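Local coordinates for hypothetical protein (Pseudomonas putida, PDB 2HLJ) that probably acts on acyl-CoA thioesters as a hot dog-fold enzyme, most likely a betainyl-CoA thiolase, at residues L83-S95 with V104-D116. Sequence-based numbering, arbitrary orientation.
Sequences LGFDRKRLHVYHS and VLAASEQMLLHVD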
ATOM      1  N   LEU A  83     -12.538 -10.701  -7.435  1.00 19.99           N
ATOM      2  CA  LEU A  83     -13.584 -10.866  -6.446  1.00 19.87           C
ATOM      3  C   LEU A  83     -14.917 -10.378  -6.965  1.00 21.87           C
ATOM      4  O   LEU A  83     -15.953 -10.795  -6.474  1.00 22.61           O
ATOM      5  CB  LEU A  83     -13.236 -10.098  -5.183  1.00 21.10           C
ATOM      6  CG  LEU A  83     -11.870 -10.423  -4.613  1.00 25.99           C
ATOM      7  CD1 LEU A  83     -11.557  -9.483  -3.463  1.00 25.29           C
ATOM      8  CD2 LEU A  83     -11.828 -11.895  -4.230  1.00 27.90           C
ATOM      9  N   GLY A  84     -14.898  -9.513  -7.974  1.00 19.92           N
ATOM     10  CA  GLY A  84     -16.139  -8.855  -8.424  1.00 19.44           C
ATOM     11  C   GLY A  84     -15.799  -7.731  -9.379  1.00 18.28           C
ATOM     12  O   GLY A  84     -14.657  -7.302  -9.435  1.00 19.26           O
ATOM     13  N   PHE A  85     -16.768  -7.293 -10.178  1.00 19.27           N
ATOM     14  CA  PHE A  85     -16.587  -6.115 -11.004  1.00 18.57           C
ATOM     15  C   PHE A  85     -17.934  -5.569 -11.402  1.00 22.20           C
ATOM     16  O   PHE A  85     -18.932  -6.297 -11.356  1.00 20.03           O
ATOM     17  CB  PHE A  85     -15.705  -6.405 -12.228  1.00 18.02           C
ATOM     18  CG  PHE A  85     -16.305  -7.357 -13.218  1.00 20.45           C
ATOM     19  CD1 PHE A  85     -17.125  -6.899 -14.233  1.00 18.68           C
ATOM     20  CD2 PHE A  85     -16.028  -8.712 -13.150  1.00 16.76           C
ATOM     21  CE1 PHE A  85     -17.646  -7.787 -15.165  1.00 19.83           C
ATOM     22  CE2 PHE A  85     -16.568  -9.605 -14.057  1.00 18.85           C
ATOM     23  CZ  PHE A  85     -17.358  -9.148 -15.075  1.00 23.63           C
ATOM     24  N   ASP A  86     -17.980  -4.279 -11.746  1.00 20.82           N
ATOM     25  CA  ASP A  86     -19.224  -3.704 -12.236  1.00 21.08           C
ATOM     26  C   ASP A  86     -18.956  -3.050 -13.568  1.00 19.57           C
ATOM     27  O   ASP A  86     -18.059  -3.478 -14.266  1.00 18.42           O
ATOM     28  CB  ASP A  86     -19.870  -2.791 -11.187  1.00 22.85           C
ATOM     29  CG  ASP A  86     -18.998  -1.611 -10.776  1.00 26.77           C
ATOM     30  OD1 ASP A  86     -18.083  -1.189 -11.537  1.00 22.12           O
ATOM     31  OD2 ASP A  86     -19.263  -1.086  -9.679  1.00 20.57           O
ATOM     32  N   ARG A  87     -19.718  -2.033 -13.941  1.00 19.97           N
ATOM     33  CA  ARG A  87     -19.530  -1.395 -15.242  1.00 22.76           C
ATOM     34  C   ARG A  87     -18.156  -0.742 -15.395  1.00 21.91           C
ATOM     35  O   ARG A  87     -17.659  -0.661 -16.487  1.00 22.32           O
ATOM     36  CB  ARG A  87     -20.643  -0.374 -15.508  1.00 22.55           C
ATOM     37  CG  ARG A  87     -22.019  -1.011 -15.642  1.00 29.09           C
ATOM     38  CD  ARG A  87     -23.106  -0.016 -16.086  1.00 29.90           C
ATOM     39  N   LYS A  88     -17.547  -0.273 -14.308  1.00 21.81           N
ATOM     40  CA  LYS A  88     -16.266   0.419 -14.412  1.00 23.57           C
ATOM     41  C   LYS A  88     -15.251   0.170 -13.290  1.00 21.19           C
ATOM     42  O   LYS A  88     -14.157   0.769 -13.309  1.00 19.67           O
ATOM     43  CB  LYS A  88     -16.494   1.915 -14.564  1.00 26.75           C
ATOM     44  CG  LYS A  88     -17.118   2.574 -13.381  1.00 26.92           C
ATOM     45  CD  LYS A  88     -17.723   3.945 -13.770  1.00 29.95           C
ATOM     46  CE  LYS A  88     -17.875   4.843 -12.546  1.00 39.07           C
ATOM     47  NZ  LYS A  88     -18.324   6.255 -12.798  1.00 39.68           N
ATOM     48  N   ARG A  89     -15.576  -0.716 -12.358  1.00 17.84           N
ATOM     49  CA  ARG A  89     -14.685  -1.015 -11.230  1.00 19.39           C
ATOM     50  C   ARG A  89     -14.318  -2.483 -11.202  1.00 19.34           C
ATOM     51  O   ARG A  89     -15.099  -3.304 -11.586  1.00 16.62           O
ATOM     52  CB  ARG A  89     -15.326  -0.613  -9.887  1.00 22.10           C
ATOM     53  CG  ARG A  89     -15.251   0.893  -9.579  1.00 21.58           C
ATOM     54  CD  ARG A  89     -16.293   1.311  -8.549  1.00 23.80           C
ATOM     55  NE  ARG A  89     -17.589   1.216  -9.177  1.00 37.02           N
ATOM     56  CZ  ARG A  89     -18.233   2.223  -9.756  1.00 36.86           C
ATOM     57  NH1 ARG A  89     -17.754   3.464  -9.724  1.00 34.78           N
ATOM     58  NH2 ARG A  89     -19.386   1.975 -10.352  1.00 41.89           N
ATOM     59  N   LEU A  90     -13.080  -2.776 -10.801  1.00 20.69           N
ATOM     60  CA  LEU A  90     -12.630  -4.139 -10.622  0.50 21.78           C
ATOM     61  C   LEU A  90     -12.241  -4.348  -9.152  1.00 20.68           C
ATOM     62  O   LEU A  90     -11.551  -3.525  -8.580  1.00 20.17           O
ATOM     63  CB  LEU A  90     -11.457  -4.397 -11.564  0.50 23.00           C
ATOM     64  CG  LEU A  90     -10.900  -5.809 -11.664  0.50 23.22           C
ATOM     65  CD1 LEU A  90     -11.961  -6.833 -12.063  0.50 25.01           C
ATOM     66  CD2 LEU A  90      -9.715  -5.815 -12.652  0.50 25.49           C
ATOM     67  N   HIS A  91     -12.727  -5.435  -8.552  1.00 19.26           N
ATOM     68  CA  HIS A  91     -12.419  -5.771  -7.156  1.00 20.12           C
ATOM     69  C   HIS A  91     -11.476  -6.983  -7.206  1.00 22.51           C
ATOM     70  O   HIS A  91     -11.847  -8.038  -7.709  1.00 22.94           O
ATOM     71  CB  HIS A  91     -13.728  -6.034  -6.422  1.00 22.44           C
ATOM     72  CG  HIS A  91     -13.591  -6.213  -4.944  1.00 18.62           C
ATOM     73  ND1 HIS A  91     -14.612  -6.722  -4.174  1.00 24.73           N
ATOM     74  CD2 HIS A  91     -12.570  -5.950  -4.091  1.00 18.50           C
ATOM     75  CE1 HIS A  91     -14.229  -6.755  -2.907  1.00 27.76           C
ATOM     76  NE2 HIS A  91     -12.996  -6.290  -2.831  1.00 26.18           N
ATOM     77  N   VAL A  92     -10.243  -6.807  -6.744  1.00 19.89           N
ATOM     78  CA  VAL A  92      -9.205  -7.826  -6.883  1.00 21.28           C
ATOM     79  C   VAL A  92      -8.475  -8.146  -5.579  1.00 22.00           C
ATOM     80  O   VAL A  92      -8.496  -7.363  -4.639  1.00 20.37           O
ATOM     81  CB  VAL A  92      -8.148  -7.414  -7.942  1.00 24.26           C
ATOM     82  CG1 VAL A  92      -8.836  -7.178  -9.278  1.00 21.08           C
ATOM     83  CG2 VAL A  92      -7.406  -6.177  -7.507  1.00 28.97           C
ATOM     84  N   TYR A  93      -7.849  -9.318  -5.547  1.00 18.46           N
ATOM     85  CA  TYR A  93      -7.154  -9.793  -4.364  1.00 18.76           C
ATOM     86  C   TYR A  93      -5.868 -10.403  -4.842  1.00 17.06           C
ATOM     87  O   TYR A  93      -5.911 -11.293  -5.685  1.00 17.87           O
ATOM     88  CB  TYR A  93      -8.001 -10.870  -3.650  1.00 16.99           C
ATOM     89  CG  TYR A  93      -7.395 -11.451  -2.373  1.00 17.39           C
ATOM     90  CD1 TYR A  93      -7.535 -10.803  -1.178  1.00 17.77           C
ATOM     91  CD2 TYR A  93      -6.732 -12.664  -2.375  1.00 11.85           C
ATOM     92  CE1 TYR A  93      -7.021 -11.312  -0.006  1.00 20.25           C
ATOM     93  CE2 TYR A  93      -6.200 -13.197  -1.212  1.00 18.50           C
ATOM     94  CZ  TYR A  93      -6.351 -12.499  -0.020  1.00 22.39           C
ATOM     95  OH  TYR A  93      -5.902 -12.992   1.181  1.00 22.57           O
ATOM     96  N   HIS A  94      -4.735  -9.854  -4.392  1.00 17.97           N
ATOM     97  CA  HIS A  94      -3.422 -10.384  -4.693  1.00 14.69           C
ATOM     98  C   HIS A  94      -2.844 -11.022  -3.441  1.00 15.70           C
ATOM     99  O   HIS A  94      -3.069 -10.531  -2.325  1.00 18.92           O
ATOM    100  CB  HIS A  94      -2.453  -9.266  -5.113  1.00 19.01           C
ATOM    101  CG  HIS A  94      -2.795  -8.572  -6.390  1.00 15.02           C
ATOM    102  ND1 HIS A  94      -2.886  -9.223  -7.606  1.00 17.54           N
ATOM    103  CD2 HIS A  94      -3.014  -7.260  -6.645  1.00 28.77           C
ATOM    104  CE1 HIS A  94      -3.162  -8.340  -8.546  1.00 28.71           C
ATOM    105  NE2 HIS A  94      -3.200  -7.138  -7.997  1.00 21.21           N
ATOM    106  N   SER A  95      -2.117 -12.118  -3.612  1.00 16.46           N
ATOM    107  CA  SER A  95      -1.370 -12.729  -2.533  1.00 16.52           C
ATOM    108  C   SER A  95       0.069 -12.993  -3.018  1.00 18.36           C
ATOM    109  O   SER A  95       0.324 -13.175  -4.220  1.00 19.47           O
ATOM    110  CB  SER A  95      -2.067 -13.989  -1.993  1.00 17.16           C
ATOM    111  OG  SER A  95      -2.277 -14.960  -3.033  1.00 19.21           O
ATOM    112  N   VAL A 104       0.627 -17.455   2.841  1.00 24.31           N
ATOM    113  CA  VAL A 104       0.952 -16.231   2.140  1.00 21.48           C
ATOM    114  C   VAL A 104       1.946 -15.382   2.940  1.00 20.41           C
ATOM    115  O   VAL A 104       1.916 -15.336   4.164  1.00 19.34           O
ATOM    116  CB  VAL A 104      -0.278 -15.398   1.726  1.00 22.42           C
ATOM    117  CG1 VAL A 104      -1.179 -16.226   0.808  1.00 22.26           C
ATOM    118  CG2 VAL A 104      -1.029 -14.870   2.947  1.00 28.63           C
ATOM    119  N   LEU A 105       2.820 -14.710   2.200  1.00 17.24           N
ATOM    120  CA  LEU A 105       3.744 -13.741   2.738  1.00 19.22           C
ATOM    121  C   LEU A 105       3.082 -12.404   2.991  1.00 19.25           C
ATOM    122  O   LEU A 105       3.492 -11.652   3.895  1.00 19.12           O
ATOM    123  CB  LEU A 105       4.893 -13.539   1.744  1.00 17.52           C
ATOM    124  CG  LEU A 105       5.643 -14.809   1.315  1.00 16.01           C
ATOM    125  CD1 LEU A 105       6.715 -14.487   0.312  1.00 17.01           C
ATOM    126  CD2 LEU A 105       6.243 -15.451   2.549  1.00 15.99           C
ATOM    127  N   ALA A 106       2.158 -12.063   2.096  1.00 20.04           N
ATOM    128  CA  ALA A 106       1.358 -10.844   2.163  1.00 20.74           C
ATOM    129  C   ALA A 106       0.158 -11.025   1.253  1.00 18.08           C
ATOM    130  O   ALA A 106       0.174 -11.878   0.370  1.00 20.17           O
ATOM    131  CB  ALA A 106       2.163  -9.655   1.682  1.00 20.73           C
ATOM    132  N   ALA A 107      -0.870 -10.223   1.481  1.00 20.21           N
ATOM    133  CA  ALA A 107      -2.110 -10.235   0.675  1.00 17.59           C
ATOM    134  C   ALA A 107      -2.677  -8.811   0.602  1.00 17.09           C
ATOM    135  O   ALA A 107      -2.487  -8.007   1.543  1.00 16.96           O
ATOM    136  CB  ALA A 107      -3.114 -11.210   1.292  1.00 20.21           C
ATOM    137  N   SER A 108      -3.368  -8.477  -0.487  1.00 14.86           N
ATOM    138  CA  SER A 108      -3.954  -7.158  -0.634  1.00 17.11           C
ATOM    139  C   SER A 108      -5.253  -7.233  -1.368  1.00 19.08           C
ATOM    140  O   SER A 108      -5.307  -7.819  -2.451  1.00 17.91           O
ATOM    141  CB  SER A 108      -3.013  -6.250  -1.456  1.00 20.00           C
ATOM    142  OG  SER A 108      -3.548  -4.946  -1.510  1.00 21.48           O
ATOM    143  N   GLU A 109      -6.283  -6.599  -0.797  1.00 17.62           N
ATOM    144  CA  GLU A 109      -7.579  -6.431  -1.415  1.00 19.25           C
ATOM    145  C   GLU A 109      -7.599  -5.038  -2.001  1.00 19.58           C
ATOM    146  O   GLU A 109      -7.223  -4.100  -1.316  1.00 16.62           O
ATOM    147  CB  GLU A 109      -8.669  -6.534  -0.326  1.00 16.65           C
ATOM    148  CG  GLU A 109     -10.083  -6.566  -0.886  1.00 23.92           C
ATOM    149  CD  GLU A 109     -11.153  -6.445   0.181  1.00 20.99           C
ATOM    150  OE1 GLU A 109     -10.798  -6.318   1.383  1.00 20.59           O
ATOM    151  OE2 GLU A 109     -12.353  -6.493  -0.185  1.00 25.23           O
ATOM    152  N   GLN A 110      -8.032  -4.887  -3.254  1.00 15.87           N
ATOM    153  CA  GLN A 110      -7.996  -3.600  -3.902  1.00 17.07           C
ATOM    154  C   GLN A 110      -9.211  -3.365  -4.728  1.00 18.46           C
ATOM    155  O   GLN A 110      -9.802  -4.309  -5.261  1.00 19.56           O
ATOM    156  CB  GLN A 110      -6.798  -3.503  -4.851  1.00 17.84           C
ATOM    157  CG  GLN A 110      -5.551  -4.118  -4.272  1.00 20.39           C
ATOM    158  CD  GLN A 110      -4.330  -3.681  -4.992  1.00 27.46           C
ATOM    159  OE1 GLN A 110      -4.389  -3.301  -6.157  1.00 21.17           O
ATOM    160  NE2 GLN A 110      -3.207  -3.739  -4.314  1.00 21.97           N
HETATM  161  N   MSE A 111      -9.551  -2.093  -4.853  1.00 17.46           N
HETATM  162  CA  MSE A 111     -10.595  -1.649  -5.763  0.50 19.72           C
HETATM  163  C   MSE A 111      -9.986  -0.681  -6.777  1.00 19.90           C
HETATM  164  O   MSE A 111      -9.332   0.283  -6.405  1.00 18.15           O
HETATM  165  CB  MSE A 111     -11.722  -0.963  -4.978  0.50 18.86           C
HETATM  166  CG  MSE A 111     -12.871  -0.498  -5.857  0.50 23.88           C
HETATM  167 SE   MSE A 111     -13.916  -1.988  -6.472  0.38 32.39          SE
HETATM  168  CE  MSE A 111     -14.710  -2.524  -4.783  0.50 39.28           C
ATOM    169  N   LEU A 112     -10.224  -0.942  -8.053  1.00 19.05           N
ATOM    170  CA  LEU A 112      -9.615  -0.178  -9.145  1.00 21.50           C
ATOM    171  C   LEU A 112     -10.724   0.360 -10.048  1.00 18.94           C
ATOM    172  O   LEU A 112     -11.744  -0.295 -10.205  1.00 20.32           O
ATOM    173  CB  LEU A 112      -8.693  -1.097  -9.941  1.00 23.83           C
ATOM    174  CG  LEU A 112      -7.663  -1.940  -9.173  1.00 22.37           C
ATOM    175  CD1 LEU A 112      -7.628  -3.315  -9.686  1.00 28.20           C
ATOM    176  CD2 LEU A 112      -6.274  -1.294  -9.322  1.00 25.36           C
ATOM    177  N   LEU A 113     -10.525   1.572 -10.561  1.00 18.48           N
ATOM    178  CA  LEU A 113     -11.464   2.289 -11.419  1.00 18.49           C
ATOM    179  C   LEU A 113     -10.908   2.363 -12.826  1.00 20.06           C
ATOM    180  O   LEU A 113      -9.737   2.764 -13.016  1.00 19.31           O
ATOM    181  CB  LEU A 113     -11.663   3.727 -10.903  1.00 19.74           C
ATOM    182  CG  LEU A 113     -12.569   4.652 -11.732  1.00 18.34           C
ATOM    183  CD1 LEU A 113     -13.976   4.118 -11.767  1.00 21.24           C
ATOM    184  CD2 LEU A 113     -12.569   6.065 -11.194  1.00 22.72           C
ATOM    185  N   HIS A 114     -11.733   1.992 -13.809  1.00 19.15           N
ATOM    186  CA  HIS A 114     -11.356   2.142 -15.206  1.00 19.26           C
ATOM    187  C   HIS A 114     -11.652   3.574 -15.599  1.00 18.94           C
ATOM    188  O   HIS A 114     -12.768   4.054 -15.449  1.00 18.72           O
ATOM    189  CB  HIS A 114     -12.103   1.145 -16.103  1.00 18.55           C
ATOM    190  CG  HIS A 114     -11.679   1.159 -17.548  1.00 18.69           C
ATOM    191  ND1 HIS A 114     -12.590   1.132 -18.580  1.00 19.15           N
ATOM    192  CD2 HIS A 114     -10.453   1.152 -18.133  1.00 13.33           C
ATOM    193  CE1 HIS A 114     -11.943   1.139 -19.740  1.00 24.44           C
ATOM    194  NE2 HIS A 114     -10.647   1.148 -19.499  1.00 15.82           N
ATOM    195  N   VAL A 115     -10.645   4.251 -16.112  1.00 21.20           N
ATOM    196  CA  VAL A 115     -10.744   5.687 -16.376  1.00 25.66           C
ATOM    197  C   VAL A 115     -10.599   5.970 -17.860  1.00 26.75           C
ATOM    198  O   VAL A 115      -9.830   5.334 -18.543  1.00 30.60           O
ATOM    199  CB  VAL A 115      -9.704   6.524 -15.566  1.00 26.25           C
ATOM    200  CG1 VAL A 115      -9.843   6.260 -14.099  1.00 28.72           C
ATOM    201  CG2 VAL A 115      -8.292   6.238 -16.002  1.00 33.20           C
ATOM    202  N   ASP A 116     -11.357   6.938 -18.341  1.00 30.55           N
ATOM    203  CA  ASP A 116     -11.257   7.423 -19.712  1.00 32.29           C
ATOM    204  C   ASP A 116     -10.043   8.329 -19.858  1.00 31.67           C
ATOM    205  O   ASP A 116      -9.969   9.359 -19.206  1.00 28.70           O
ATOM    206  CB  ASP A 116     -12.521   8.219 -20.056  1.00 33.72           C
ATOM    207  CG  ASP A 116     -12.579   8.640 -21.520  1.00 34.47           C
ATOM    208  OD1 ASP A 116     -12.388   7.774 -22.399  1.00 53.12           O
ATOM    209  OD2 ASP A 116     -12.834   9.835 -21.790  1.00 43.60           O
TER
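The imidazole of His91 lies between two apolar groups: in the conformer given, the selenomethionine methyl CE of Met111 covers one face in a CH-pi contact, 4.1 Å from the ring centroid, and Leu83 CD1 covers the other, each offset toward the rim. At the ring edge, NE2 donates to Glu109 OE2 (2.7 Å), taking the anti lone pair; ring and carboxylate planes are only 25° apart. Both side chains start with CG anti to the backbone N (chi1 -172° in each), which brings them together diagonally across the two strands. The other oxygen, Glu109 OE1, accepts from Gly150 N, so both carboxylate oxygens are bonded. Farther along this face, the Tyr93 ring meets Ala107 obliquely, CZ 3.7 Å from Ala107 CB, and its OH is hydrogen-bonded to Tyr148 N. Beyond Met111, Arg89 NE and NH2 grip Asp86 OD2 in the guanidinium plane. On the face of Val92, Val92 CG2 packs at 3.6 Å on Leu112 CD1, while the His94 ring turns its edge to the Gln110 amide, their planes 86° apart. Both nitrogens of that ring are engaged, by Thr80 and Thr36, and the ring of Phe32 of helix 25-43 meets it at a shallow angle. Paired backbone bonds such as Val92 N to Gln110 O (2.9 Å) join the antiparallel strands. The His91 face meets Ile153 and Leu155 of the second subunit, whereas the Val92 face receives the long helix: neighbouring antiparallel strands wrapped around a central helix, the hallmark of the hot dog fold.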